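Local coordinates for protein formyltransferase (Francisella tularensis subsp. tularensis, PDB 4NV1) that belongs to the formyltransferase family and holds dTDP-4-amino-4,6-dideoxyglucose in a pocket at the C-terminal ends of the central strands of a Rossmann-like sheet, at residues 73-78 / 153-158; 90-95 / 127-132; 14-19 / 31-36; 115-120 / 139-144. All blocks are in the same frame, centred on the assembly; numbering follows the deposited sequence.

In the fold
All four contacts belong to one seven-stranded mixed sheet with its flanking helices, the Rossmann-like core of the formyltransferase. Contact 3 comes first along the chain and closes the beta-alpha-beta unit of strand 4-9, helix 13-24 and strand 29-35. Contact 1 follows and spans the longest stretch of chain, which contains contacts 2 and 4; the segments of these two alternate. The centres of contacts 1 and 2 are about 11 Å apart, as are those of contacts 1 and 3, whereas the centres of contacts 3 and 4 lie about 25 Å apart on opposite sides of the chain's centre. Neighbouring strands 70-74, 89-94 and 117-123 tie contacts 1, 2 and 4 together, and contact 1 meets the bound dTDP-4-amino-4,6-dideoxyglucose directly.

Contact 1. Residues 73-78 / 153-158; sequences SCHSKQ and KVQKKE. With 0FX (dTDP-4-amino-4,6-dideoxyglucose), chain I.
The pocket for dTDP-4-amino-4,6-dideoxyglucose is bordered here by the loop after strand 70-74, where the imidazole of His75 is held between Glu158 of helix 147-170 and the ligand. His75 NE2 donates to Glu158 OE1 at 2.8 Å, with a nearly straight N-H...O angle of 165°. The acceptor lies almost in the ring plane and uses its syn lone pair, although the carboxylate itself is turned 55° from the imidazole. On the same ring, ND1 donates to the diphosphate oxygen O4P of the ligand at 2.9 Å. With a bond at each nitrogen, the imidazole is fixed in its rotation and links helix to diphosphate. Gln155 reaches over one ring face with an extended chain, placing its NE2 3.8 Å from His75 CE1, the amide standing almost upright on the ring. Cys74 SG comes within 4.0 Å of Glu158 OE2. Farther along the loop, Lys77 NZ donates a hydrogen bond to the sugar oxygen O2G of the ligand (3.2 Å). Helix 13-24 packs against Cys74 and His75 through Ile15, while Pro95 borders His75 and Ala119 of strand 117-123 touches Glu158.

Contact 2. Residues 90-95 / 127-132; sequences CINIHP and EIDHGD
One face of the His94 ring carries the carboxylate of Asp129, whose OD1 sits 3.2 Å above the ring plane, shifted toward the rim. The planes of the two flat groups are inclined by 33°. Asp129 OD2 approaches His94 CE1 to 3.1 Å, and OD1 lies 3.3 Å from His94 ND1; the angle there is too poor for a hydrogen bond, as it is for His94 NE2 with OD2. With CG of His94 anti to its main-chain nitrogen (chi1 173°), the ring is directed to the aspartate. The amide of Asn92 is nearly coplanar with this carboxylate, and its OD1 stands 3.7 Å from Asp129 OD1; its ND2 is engaged by the backbone carbonyl of Ser73. Asp129 in turn is secured through OD2 by the backbone N of Gly103 and through its own carbonyl by Arg102. The His94 side chain is about 6 Å from the bound dTDP-4-amino-4,6-dideoxyglucose. An Asn-X-His sequence at the end of a strand, joined by an aspartate from a distant loop, is the signature trio of the formyltransferase family, consistent with an active-site position.

Contact 3. Residues 14-19 / 31-36; sequences TILSDF and VDYFCS
Leu16 and Tyr33 are brought together by different first torsions. In Leu16, CG stands anti to the main-chain nitrogen (chi1 168°), which swings the branched end from the helix flank toward the sheet; in Tyr33, CG lies anti to the carbonyl carbon (chi1 -65°), and the ring leans out to the helix. The CD1 methyl of Leu16 reaches Tyr33 CD2 at 3.7 Å, approaching the ring obliquely. One helical turn on, Phe19 meets the same ring with its CB, near the ring plane at the edge and 4.5 Å from Tyr33 CE2. Its own ring turns away, packs against Ile15 CG2 and stacks with Phe162. The phenol oxygen comes up to the helix backbone, Tyr33 OH lying 4.0 Å from Phe19 C. Val31 CG2, from two residues earlier in the strand, lies 3.6 Å above one face of the Tyr33 ring. The contact is buried and mainly apolar, with no hydrogen bond between the two segments. It joins the helix and second strand of a beta-alpha-beta unit, a basic element of Rossmann-like folds. Val8 of the first strand, 4-9, touches both Phe19 and Tyr33, and Ile23 and Lys20 of helix 13-24 extend the cover over Tyr33.

Contact 4. Residues 115-120 / 139-144; sequences LPIGAT and VEVNSF
Ile117 O accepts the backbone N-H of Val139 at 2.8 Å, nearly straight at 172° and in the carbonyl plane. A water lies between the N-H of Ile117, which it accepts at 2.9 Å, and Val139 O, 2.7 Å away; it can donate to that carbonyl, though other acceptors compete for its protons. Here strand 117-123 runs beside the outermost strand 133-139 of the mixed sheet, where the chain turns off toward helix 147-170. CG1 of Ile117 is anti to the main-chain nitrogen, which leaves CG2 wedged between that nitrogen and the carbonyl carbon and aimed at the other segment; there it touches Val141 CG2 at 3.6 Å, the two side chains meeting at about a right angle, and lies 3.5 Å from Val139 O. Gly118, in a fully extended conformation, lets the opposing segment come close: its CA is 3.7 Å from Val139 N and 3.9 Å from Val139 CG2. Ser110 of helix 106-113 and Val154 of helix 147-170 also press on Ile117, and Ser143 bonds through OG to Asp227 of the second subunit.

Contact 1. Residues 73-78 / 153-158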
loop_
_atom_site.group_PDB
_atom_site.type_symbol
_atom_site.label_atom_id
_atom_site.label_comp_id
_atom_site.label_asym_id
_atom_site.label_seq_id
_atom_site.Cartn_x
_atom_site.Cartn_y
_atom_site.Cartn_z
ATOM N N SER A 73 11.959 32.156 7.120
ATOM C CA SER A 73 12.316 30.795 6.691
ATOM C C SER A 73 11.067 29.927 6.653
ATOM O O SER A 73 10.285 29.832 7.620
ATOM C CB SER A 73 13.372 30.165 7.615
ATOM O OG SER A 73 13.660 28.851 7.160
ATOM N N CYS A 74 10.810 29.300 5.520
ATOM C CA CYS A 74 9.708 28.338 5.516
ATOM C C CYS A 74 10.047 27.194 4.594
ATOM O O CYS A 74 10.093 27.381 3.370
ATOM C CB CYS A 74 8.398 29.019 5.117
ATOM S SG CYS A 74 6.954 27.923 5.267
ATOM N N HIS A 75 10.371 26.065 5.206
ATOM C CA HIS A 75 10.636 24.806 4.485
ATOM C C HIS A 75 11.911 25.016 3.652
ATOM O O HIS A 75 11.885 25.010 2.453
ATOM C CB HIS A 75 9.471 24.406 3.605
ATOM C CG HIS A 75 8.353 23.762 4.360
ATOM N ND1 HIS A 75 8.257 22.393 4.512
ATOM C CD2 HIS A 75 7.274 24.290 4.981
ATOM C CE1 HIS A 75 7.153 22.103 5.165
ATOM N NE2 HIS A 75 6.527 23.235 5.438
ATOM N N SER A 76 12.986 25.293 4.352
ATOM C CA SER A 76 14.144 25.934 3.795
ATOM C C SER A 76 15.088 24.818 4.074
ATOM O O SER A 76 15.154 24.437 5.252
ATOM C CB SER A 76 14.595 27.106 4.678
ATOM O OG SER A 76 15.998 27.366 4.593
ATOM N N LYS A 77 15.870 24.400 3.077
ATOM C CA LYS A 77 16.951 23.436 3.362
ATOM C C LYS A 77 18.011 23.910 4.369
ATOM O O LYS A 77 18.754 23.087 4.914
ATOM C CB LYS A 77 17.631 22.967 2.065
ATOM C CG LYS A 77 16.735 22.205 1.094
ATOM C CD LYS A 77 17.437 21.995 -0.250
ATOM C CE LYS A 77 16.667 21.164 -1.267
ATOM N NZ LYS A 77 16.116 19.920 -0.658
ATOM N N GLN A 78 18.153 25.215 4.604
ATOM C CA GLN A 78 19.331 25.721 5.351
ATOM C C GLN A 78 19.012 26.478 6.634
ATOM O O GLN A 78 17.974 27.133 6.711
ATOM C CB GLN A 78 20.155 26.706 4.502
ATOM C CG GLN A 78 20.099 26.492 2.998
ATOM C CD GLN A 78 20.920 27.476 2.177
ATOM O OE1 GLN A 78 22.065 27.814 2.511
ATOM N NE2 GLN A 78 20.331 27.945 1.097
ATOM N N LYS A 153 -1.842 18.322 5.810
ATOM C CA LYS A 153 -2.641 19.108 6.763
ATOM C C LYS A 153 -1.791 20.144 7.453
ATOM O O LYS A 153 -2.294 21.229 7.702
ATOM C CB LYS A 153 -3.310 18.268 7.877
ATOM C CG LYS A 153 -4.717 17.847 7.517
ATOM C CD LYS A 153 -5.035 16.397 7.866
ATOM C CE LYS A 153 -4.778 16.132 9.311
ATOM N NZ LYS A 153 -5.850 15.281 9.864
ATOM N N VAL A 154 -0.553 19.795 7.788
ATOM C CA VAL A 154 0.331 20.656 8.570
ATOM C C VAL A 154 0.703 21.857 7.699
ATOM O O VAL A 154 0.540 23.024 8.104
ATOM C CB VAL A 154 1.522 19.883 9.144
ATOM C CG1 VAL A 154 2.620 20.773 9.653
ATOM C CG2 VAL A 154 1.026 19.017 10.324
ATOM N N GLN A 155 0.989 21.558 6.444
ATOM C CA GLN A 155 1.391 22.577 5.492
ATOM C C GLN A 155 0.321 23.587 5.277
ATOM O O GLN A 155 0.553 24.785 5.390
ATOM C CB GLN A 155 1.920 21.969 4.185
ATOM C CG GLN A 155 2.788 22.887 3.389
ATOM C CD GLN A 155 3.447 22.191 2.191
ATOM O OE1 GLN A 155 2.934 22.278 1.079
ATOM N NE2 GLN A 155 4.558 21.516 2.410
ATOM N N LYS A 156 -0.882 23.148 4.997
ATOM C CA LYS A 156 -2.019 24.033 4.955
ATOM C C LYS A 156 -2.279 24.826 6.245
ATOM O O LYS A 156 -2.690 25.993 6.222
ATOM C CB LYS A 156 -3.220 23.139 4.701
ATOM C CG LYS A 156 -4.508 23.861 4.393
ATOM C CD LYS A 156 -5.359 23.013 3.455
ATOM C CE LYS A 156 -4.562 22.553 2.227
ATOM N NZ LYS A 156 -4.649 21.078 1.955
ATOM N N LYS A 157 -2.023 24.228 7.399
ATOM C CA LYS A 157 -2.225 24.975 8.650
ATOM C C LYS A 157 -1.169 26.097 8.720
ATOM O O LYS A 157 -1.448 27.247 9.029
ATOM C CB LYS A 157 -2.123 24.003 9.825
ATOM C CG LYS A 157 -2.271 24.665 11.194
ATOM C CD LYS A 157 -3.650 25.306 11.334
ATOM C CE LYS A 157 -4.755 24.285 11.386
ATOM N NZ LYS A 157 -6.023 25.007 11.133
ATOM N N GLU A 158 0.048 25.761 8.347
ATOM C CA GLU A 158 1.151 26.696 8.254
ATOM C C GLU A 158 0.764 27.921 7.510
ATOM O O GLU A 158 0.956 28.970 8.063
ATOM C CB GLU A 158 2.355 26.152 7.530
ATOM C CG GLU A 158 3.279 25.249 8.335
ATOM C CD GLU A 158 4.391 24.700 7.447
ATOM O OE1 GLU A 158 4.038 23.889 6.552
ATOM O OE2 GLU A 158 5.596 25.040 7.630
HETATM O O4P 0FX I . 9.846 19.947 4.135
HETATM P P2 0FX I . 10.440 20.179 2.722
HETATM O O3P 0FX I . 9.715 20.693 1.497
HETATM O O1G 0FX I . 12.024 20.322 2.765
HETATM C C1G 0FX I . 12.639 21.452 3.338
HETATM C C2G 0FX I . 14.098 21.039 3.221
HETATM O O2G 0FX I . 14.375 20.429 1.956
HETATM C C3G 0FX I . 14.491 20.064 4.313
HETATM O O3G 0FX I . 15.922 19.965 4.149
HETATM C C4G 0FX I . 14.024 20.630 5.668
HETATM N N4A 0FX I . 14.444 19.813 6.797
HETATM C C5G 0FX I . 12.508 20.853 5.730
HETATM C C6G 0FX I . 12.086 21.469 7.058
HETATM O O5G 0FX I . 12.171 21.739 4.662
HETATM O OPP 0FX I . 10.637 18.917 1.767
HETATM P P 0FX I . 11.184 17.442 1.945
HETATM O O1P 0FX I . 12.686 17.291 2.064
HETATM O O2P 0FX I . 10.277 16.956 0.821
HETATM O O5 0FX I . 10.452 16.729 3.193
HETATM C C5 0FX I . 9.019 16.721 3.199
HETATM C C4 0FX I . 8.463 15.428 3.770
HETATM O O4 0FX I . 8.634 14.387 2.825
HETATM C C3 0FX I . 9.111 14.921 5.022
HETATM O O3 0FX I . 8.439 15.362 6.212
HETATM C C2 0FX I . 8.864 13.413 4.955
HETATM C C1 0FX I . 8.875 13.146 3.450
HETATM N N11 0FX I . 10.132 12.492 3.075
HETATM C C61 0FX I . 11.187 13.241 2.688
HETATM C C51 0FX I . 12.377 12.629 2.355
HETATM C C5A 0FX I . 13.646 13.352 1.953
HETATM C C21 0FX I . 10.210 11.146 3.114
HETATM O O21 0FX I . 9.160 10.371 3.451
HETATM N N31 0FX I . 11.318 10.493 2.747
HETATM C C41 0FX I . 12.368 11.256 2.375
HETATM O O41 0FX I . 13.531 10.704 2.047
#

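Contact 2. Residues 90-95 / 127-132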
loop_
_atom_site.group_PDB
_atom_site.type_symbol
_atom_site.label_atom_id
_atom_site.label_comp_id
_atom_site.label_asym_id
_atom_site.label_seq_id
_atom_site.Cartn_x
_atom_site.Cartn_y
_atom_site.Cartn_z
ATOM N N CYS A 90 13.973 37.353 12.427
ATOM C CA CYS A 90 13.845 36.194 11.535
ATOM C C CYS A 90 12.773 35.289 12.180
ATOM O O CYS A 90 12.768 35.014 13.378
ATOM C CB CYS A 90 15.182 35.455 11.463
ATOM S SG CYS A 90 16.435 36.534 10.738
ATOM N N ILE A 91 11.814 34.922 11.365
ATOM C CA ILE A 91 10.687 34.128 11.808
ATOM C C ILE A 91 10.590 32.877 10.941
ATOM O O ILE A 91 10.753 32.910 9.725
ATOM C CB ILE A 91 9.445 35.002 11.802
ATOM C CG1 ILE A 91 9.639 36.097 12.909
ATOM C CG2 ILE A 91 8.176 34.178 11.832
ATOM C CD1 ILE A 91 8.594 37.177 12.815
ATOM N N ASN A 92 10.464 31.772 11.648
ATOM C CA ASN A 92 10.332 30.468 11.029
ATOM C C ASN A 92 8.892 29.999 11.019
ATOM O O ASN A 92 8.174 30.112 12.006
ATOM C CB ASN A 92 11.164 29.500 11.841
ATOM C CG ASN A 92 11.349 28.142 11.162
ATOM O OD1 ASN A 92 11.725 27.227 11.827
ATOM N ND2 ASN A 92 11.192 28.040 9.855
ATOM N N ILE A 93 8.482 29.427 9.901
ATOM C CA ILE A 93 7.156 28.909 9.738
ATOM C C ILE A 93 7.440 27.439 9.567
ATOM O O ILE A 93 8.058 27.022 8.570
ATOM C CB ILE A 93 6.478 29.575 8.532
ATOM C CG1 ILE A 93 6.235 31.067 8.825
ATOM C CG2 ILE A 93 5.132 28.939 8.192
ATOM C CD1 ILE A 93 7.199 32.038 8.213
ATOM N N HIS A 94 6.983 26.666 10.552
ATOM C CA HIS A 94 7.519 25.323 10.828
ATOM C C HIS A 94 6.429 24.232 10.832
ATOM O O HIS A 94 5.468 24.344 11.600
ATOM C CB HIS A 94 8.230 25.396 12.187
ATOM C CG HIS A 94 8.711 24.093 12.725
ATOM N ND1 HIS A 94 9.624 23.287 12.069
ATOM C CD2 HIS A 94 8.438 23.474 13.899
ATOM C CE1 HIS A 94 9.852 22.204 12.791
ATOM N NE2 HIS A 94 9.150 22.295 13.913
ATOM N N PRO A 95 6.626 23.142 10.060
ATOM C CA PRO A 95 5.737 21.988 10.047
ATOM C C PRO A 95 5.823 21.074 11.241
ATOM O O PRO A 95 5.653 19.872 11.077
ATOM C CB PRO A 95 6.132 21.224 8.763
ATOM C CG PRO A 95 7.580 21.471 8.671
ATOM C CD PRO A 95 7.861 22.834 9.318
ATOM N N GLU A 127 19.102 28.247 18.640
ATOM C CA GLU A 127 18.749 26.835 18.581
ATOM C C GLU A 127 17.610 26.516 17.621
ATOM O O GLU A 127 16.745 27.353 17.373
ATOM C CB GLU A 127 18.414 26.319 19.986
ATOM C CG GLU A 127 19.580 26.309 20.981
ATOM C CD GLU A 127 19.547 25.109 21.921
ATOM O OE1 GLU A 127 18.813 24.138 21.626
ATOM O OE2 GLU A 127 20.256 25.112 22.955
ATOM N N ILE A 128 17.619 25.282 17.119
ATOM C CA ILE A 128 16.628 24.728 16.186
ATOM C C ILE A 128 15.193 24.597 16.727
ATOM O O ILE A 128 14.909 23.907 17.716
ATOM C CB ILE A 128 17.081 23.327 15.614
ATOM C CG1 ILE A 128 18.352 23.420 14.742
ATOM C CG2 ILE A 128 15.963 22.604 14.848
ATOM C CD1 ILE A 128 18.495 22.349 13.672
ATOM N N ASP A 129 14.236 25.176 15.993
ATOM C CA ASP A 129 12.833 25.095 16.414
ATOM C C ASP A 129 12.774 25.434 17.924
ATOM O O ASP A 129 12.297 24.608 18.685
ATOM C CB ASP A 129 12.254 23.671 16.116
ATOM C CG ASP A 129 12.407 23.214 14.632
ATOM O OD1 ASP A 129 12.376 24.103 13.735
ATOM O OD2 ASP A 129 12.550 21.979 14.361
ATOM N N HIS A 130 13.231 26.624 18.352
ATOM C CA HIS A 130 13.420 26.948 19.768
ATOM C C HIS A 130 12.912 28.271 20.405
ATOM O O HIS A 130 12.729 28.311 21.632
ATOM C CB HIS A 130 14.922 26.841 20.059
ATOM C CG HIS A 130 15.265 26.872 21.522
ATOM N ND1 HIS A 130 15.382 28.046 22.242
ATOM C CD2 HIS A 130 15.512 25.867 22.398
ATOM C CE1 HIS A 130 15.697 27.761 23.493
ATOM N NE2 HIS A 130 15.787 26.446 23.612
ATOM N N GLY A 131 12.774 29.370 19.656
ATOM C CA GLY A 131 12.499 30.697 20.288
ATOM C C GLY A 131 11.027 31.040 20.469
ATOM O O GLY A 131 10.162 30.203 20.134
ATOM N N ASP A 132 10.727 32.257 20.935
ATOM C CA ASP A 132 9.332 32.726 21.063
ATOM C C ASP A 132 8.314 32.334 20.030
ATOM O O ASP A 132 8.412 32.666 18.845
ATOM C CB ASP A 132 9.270 34.260 21.141
ATOM C CG ASP A 132 9.743 34.811 22.495
ATOM O OD1 ASP A 132 10.012 34.020 23.438
ATOM O OD2 ASP A 132 9.886 36.046 22.569
#

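Contact 3. Residues 14-19 / 31-36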
loop_
_atom_site.group_PDB
_atom_site.type_symbol
_atom_site.label_atom_id
_atom_site.label_comp_id
_atom_site.label_asym_id
_atom_site.label_seq_id
_atom_site.Cartn_x
_atom_site.Cartn_y
_atom_site.Cartn_z
ATOM N N THR A 14 5.315 24.994 -3.212
ATOM C CA THR A 14 3.951 25.349 -2.806
ATOM C C THR A 14 3.966 26.534 -1.835
ATOM O O THR A 14 3.240 27.515 -1.991
ATOM C CB THR A 14 3.198 24.120 -2.254
ATOM O OG1 THR A 14 2.586 23.470 -3.372
ATOM C CG2 THR A 14 2.089 24.516 -1.287
ATOM N N ILE A 15 4.805 26.418 -0.818
ATOM C CA ILE A 15 5.089 27.532 0.087
ATOM C C ILE A 15 5.538 28.786 -0.664
ATOM O O ILE A 15 5.031 29.895 -0.379
ATOM C CB ILE A 15 6.181 27.094 1.070
ATOM C CG1 ILE A 15 5.614 26.037 2.033
ATOM C CG2 ILE A 15 6.841 28.268 1.811
ATOM C CD1 ILE A 15 4.301 26.412 2.717
ATOM N N LEU A 16 6.451 28.621 -1.634
ATOM C CA LEU A 16 6.916 29.775 -2.439
ATOM C C LEU A 16 5.716 30.442 -3.100
ATOM O O LEU A 16 5.535 31.679 -3.064
ATOM C CB LEU A 16 7.982 29.423 -3.502
ATOM C CG LEU A 16 8.246 30.567 -4.512
ATOM C CD1 LEU A 16 8.750 31.787 -3.742
ATOM C CD2 LEU A 16 9.199 30.247 -5.671
ATOM N N SER A 17 4.877 29.611 -3.703
ATOM C CA SER A 17 3.647 30.127 -4.328
ATOM C C SER A 17 2.623 30.774 -3.359
ATOM O O SER A 17 1.975 31.785 -3.679
ATOM C CB SER A 17 2.977 28.965 -5.084
ATOM O OG SER A 17 1.909 29.488 -5.815
ATOM N N ASP A 18 2.441 30.203 -2.179
ATOM C CA ASP A 18 1.484 30.799 -1.207
ATOM C C ASP A 18 1.906 32.158 -0.630
ATOM O O ASP A 18 1.143 33.147 -0.659
ATOM C CB ASP A 18 1.150 29.797 -0.115
ATOM C CG ASP A 18 0.215 28.682 -0.617
ATOM O OD1 ASP A 18 -0.440 28.876 -1.663
ATOM O OD2 ASP A 18 0.112 27.601 0.011
ATOM N N PHE A 19 3.157 32.199 -0.196
ATOM C CA PHE A 19 3.752 33.418 0.264
ATOM C C PHE A 19 3.655 34.564 -0.720
ATOM O O PHE A 19 3.196 35.670 -0.363
ATOM C CB PHE A 19 5.197 33.160 0.669
ATOM C CG PHE A 19 5.322 32.599 2.044
ATOM C CD1 PHE A 19 4.426 31.602 2.490
ATOM C CD2 PHE A 19 6.254 33.124 2.924
ATOM C CE1 PHE A 19 4.514 31.062 3.766
ATOM C CE2 PHE A 19 6.371 32.571 4.187
ATOM C CZ PHE A 19 5.497 31.560 4.613
ATOM N N VAL A 31 9.978 42.551 -1.234
ATOM C CA VAL A 31 10.445 41.249 -0.766
ATOM C C VAL A 31 11.367 40.586 -1.794
ATOM O O VAL A 31 10.932 40.460 -2.924
ATOM C CB VAL A 31 9.230 40.346 -0.421
ATOM C CG1 VAL A 31 8.154 40.368 -1.490
ATOM C CG2 VAL A 31 9.655 38.912 -0.287
ATOM N N ASP A 32 12.567 40.150 -1.403
ATOM C CA ASP A 32 13.368 39.204 -2.182
ATOM C C ASP A 32 13.257 37.775 -1.679
ATOM O O ASP A 32 13.266 37.534 -0.482
ATOM C CB ASP A 32 14.849 39.591 -2.143
ATOM C CG ASP A 32 15.070 41.032 -2.567
ATOM O OD1 ASP A 32 14.293 41.459 -3.430
ATOM O OD2 ASP A 32 15.908 41.760 -1.992
ATOM N N TYR A 33 13.231 36.815 -2.601
ATOM C CA TYR A 33 13.098 35.409 -2.276
ATOM C C TYR A 33 14.366 34.670 -2.634
ATOM O O TYR A 33 14.870 34.770 -3.762
ATOM C CB TYR A 33 11.938 34.798 -3.065
ATOM C CG TYR A 33 10.579 35.312 -2.733
ATOM C CD1 TYR A 33 10.026 36.354 -3.441
ATOM C CD2 TYR A 33 9.806 34.738 -1.706
ATOM C CE1 TYR A 33 8.766 36.851 -3.154
ATOM C CE2 TYR A 33 8.535 35.230 -1.438
ATOM C CZ TYR A 33 8.012 36.295 -2.138
ATOM O OH TYR A 33 6.750 36.830 -1.837
ATOM N N PHE A 34 14.853 33.871 -1.701
ATOM C CA PHE A 34 15.984 32.998 -1.921
ATOM C C PHE A 34 15.611 31.553 -1.640
ATOM O O PHE A 34 14.726 31.216 -0.847
ATOM C CB PHE A 34 17.119 33.341 -0.975
ATOM C CG PHE A 34 17.527 34.781 -1.021
ATOM C CD1 PHE A 34 16.980 35.705 -0.137
ATOM C CD2 PHE A 34 18.498 35.216 -1.932
ATOM C CE1 PHE A 34 17.373 37.049 -0.152
ATOM C CE2 PHE A 34 18.912 36.555 -1.931
ATOM C CZ PHE A 34 18.342 37.472 -1.033
ATOM N N CYS A 35 16.386 30.696 -2.275
ATOM C CA CYS A 35 16.286 29.260 -2.144
ATOM C C CYS A 35 17.697 28.715 -2.032
ATOM O O CYS A 35 18.654 29.470 -1.885
ATOM C CB CYS A 35 15.595 28.721 -3.379
ATOM S SG CYS A 35 16.602 28.796 -4.874
ATOM N N SER A 36 17.843 27.400 -2.052
ATOM C CA SER A 36 19.165 26.825 -1.877
ATOM C C SER A 36 19.705 26.336 -3.233
ATOM O O SER A 36 18.989 26.297 -4.256
ATOM C CB SER A 36 19.145 25.723 -0.810
ATOM O OG SER A 36 20.016 24.658 -1.152
#

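Contact 4. Residues 115-120 / 139-144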
loop_
_atom_site.group_PDB
_atom_site.type_symbol
_atom_site.label_atom_id
_atom_site.label_comp_id
_atom_site.label_asym_id
_atom_site.label_seq_id
_atom_site.Cartn_x
_atom_site.Cartn_y
_atom_site.Cartn_z
ATOM N N LEU A 115 3.203 12.149 20.439
ATOM C CA LEU A 115 3.271 13.586 20.752
ATOM C C LEU A 115 2.482 14.442 19.761
ATOM O O LEU A 115 2.407 14.104 18.573
ATOM C CB LEU A 115 4.737 13.986 20.849
ATOM C CG LEU A 115 5.427 13.251 22.032
ATOM C CD1 LEU A 115 6.858 13.740 22.170
ATOM C CD2 LEU A 115 4.696 13.420 23.370
ATOM N N PRO A 116 1.825 15.523 20.223
ATOM C CA PRO A 116 1.179 16.420 19.273
ATOM C C PRO A 116 2.012 16.787 18.037
ATOM O O PRO A 116 3.227 16.913 18.085
ATOM C CB PRO A 116 1.020 17.695 20.099
ATOM C CG PRO A 116 0.697 17.156 21.435
ATOM C CD PRO A 116 1.773 16.110 21.561
ATOM N N ILE A 117 1.289 17.091 16.980
ATOM C CA ILE A 117 1.877 17.535 15.716
ATOM C C ILE A 117 0.956 18.647 15.278
ATOM O O ILE A 117 -0.240 18.684 15.574
ATOM C CB ILE A 117 1.879 16.360 14.679
ATOM C CG1 ILE A 117 2.431 16.791 13.326
ATOM C CG2 ILE A 117 0.439 15.924 14.434
ATOM C CD1 ILE A 117 3.898 17.112 13.349
ATOM N N GLY A 118 1.513 19.579 14.525
ATOM C CA GLY A 118 0.743 20.749 14.102
ATOM C C GLY A 118 1.719 21.663 13.406
ATOM O O GLY A 118 2.720 21.158 12.775
ATOM N N ALA A 119 1.413 22.961 13.440
ATOM C CA ALA A 119 2.305 23.972 12.830
ATOM C C ALA A 119 2.585 25.140 13.776
ATOM O O ALA A 119 1.707 25.508 14.497
ATOM C CB ALA A 119 1.676 24.524 11.550
ATOM N N THR A 120 3.798 25.659 13.739
ATOM C CA THR A 120 4.258 26.710 14.569
ATOM C C THR A 120 4.947 27.778 13.717
ATOM O O THR A 120 5.696 27.452 12.762
ATOM C CB THR A 120 5.332 26.170 15.511
ATOM O OG1 THR A 120 4.827 25.096 16.278
ATOM C CG2 THR A 120 5.824 27.271 16.506
ATOM N N VAL A 139 -2.750 19.738 14.919
ATOM C CA VAL A 139 -3.471 19.066 13.843
ATOM C C VAL A 139 -3.750 17.629 14.265
ATOM O O VAL A 139 -2.902 16.989 14.921
ATOM C CB VAL A 139 -2.559 19.098 12.582
ATOM C CG1 VAL A 139 -2.929 18.069 11.564
ATOM C CG2 VAL A 139 -2.527 20.512 11.977
ATOM N N GLU A 140 -4.924 17.111 13.913
ATOM C CA GLU A 140 -5.368 15.746 14.275
ATOM C C GLU A 140 -4.658 14.716 13.390
ATOM O O GLU A 140 -4.478 14.930 12.173
ATOM C CB GLU A 140 -6.857 15.549 13.937
ATOM C CG GLU A 140 -7.844 16.226 14.873
ATOM C CD GLU A 140 -9.254 15.652 14.757
ATOM O OE1 GLU A 140 -9.777 15.573 13.614
ATOM O OE2 GLU A 140 -9.842 15.297 15.814
ATOM N N VAL A 141 -4.259 13.608 13.975
ATOM C CA VAL A 141 -3.806 12.477 13.177
ATOM C C VAL A 141 -4.932 11.454 13.189
ATOM O O VAL A 141 -5.199 10.822 14.226
ATOM C CB VAL A 141 -2.564 11.849 13.769
ATOM C CG1 VAL A 141 -2.130 10.664 12.909
ATOM C CG2 VAL A 141 -1.458 12.857 13.881
ATOM N N ASN A 142 -5.596 11.287 12.054
ATOM C CA ASN A 142 -6.576 10.196 11.958
ATOM C C ASN A 142 -6.034 8.798 11.630
ATOM O O ASN A 142 -4.926 8.645 11.068
ATOM C CB ASN A 142 -7.625 10.636 10.946
ATOM C CG ASN A 142 -8.342 11.902 11.387
ATOM O OD1 ASN A 142 -8.738 12.018 12.533
ATOM N ND2 ASN A 142 -8.487 12.856 10.486
ATOM N N SER A 143 -6.834 7.757 11.911
ATOM C CA SER A 143 -6.374 6.359 11.778
ATOM C C SER A 143 -5.922 6.006 10.363
ATOM O O SER A 143 -5.036 5.178 10.195
ATOM C CB SER A 143 -7.470 5.373 12.146
ATOM O OG SER A 143 -8.590 5.609 11.315
ATOM N N PHE A 144 -6.528 6.669 9.387
ATOM C CA PHE A 144 -6.412 6.311 8.010
ATOM C C PHE A 144 -5.374 7.149 7.240
ATOM O O PHE A 144 -5.266 7.027 6.036
ATOM C CB PHE A 144 -7.776 6.424 7.385
ATOM C CG PHE A 144 -8.449 7.749 7.592
ATOM C CD1 PHE A 144 -9.378 7.933 8.618
ATOM C CD2 PHE A 144 -8.291 8.775 6.662
ATOM C CE1 PHE A 144 -10.049 9.123 8.772
ATOM C CE2 PHE A 144 -8.972 9.979 6.811
ATOM C CZ PHE A 144 -9.840 10.161 7.879
HETATM O O HOH W 1 -1.475 16.129 17.072
#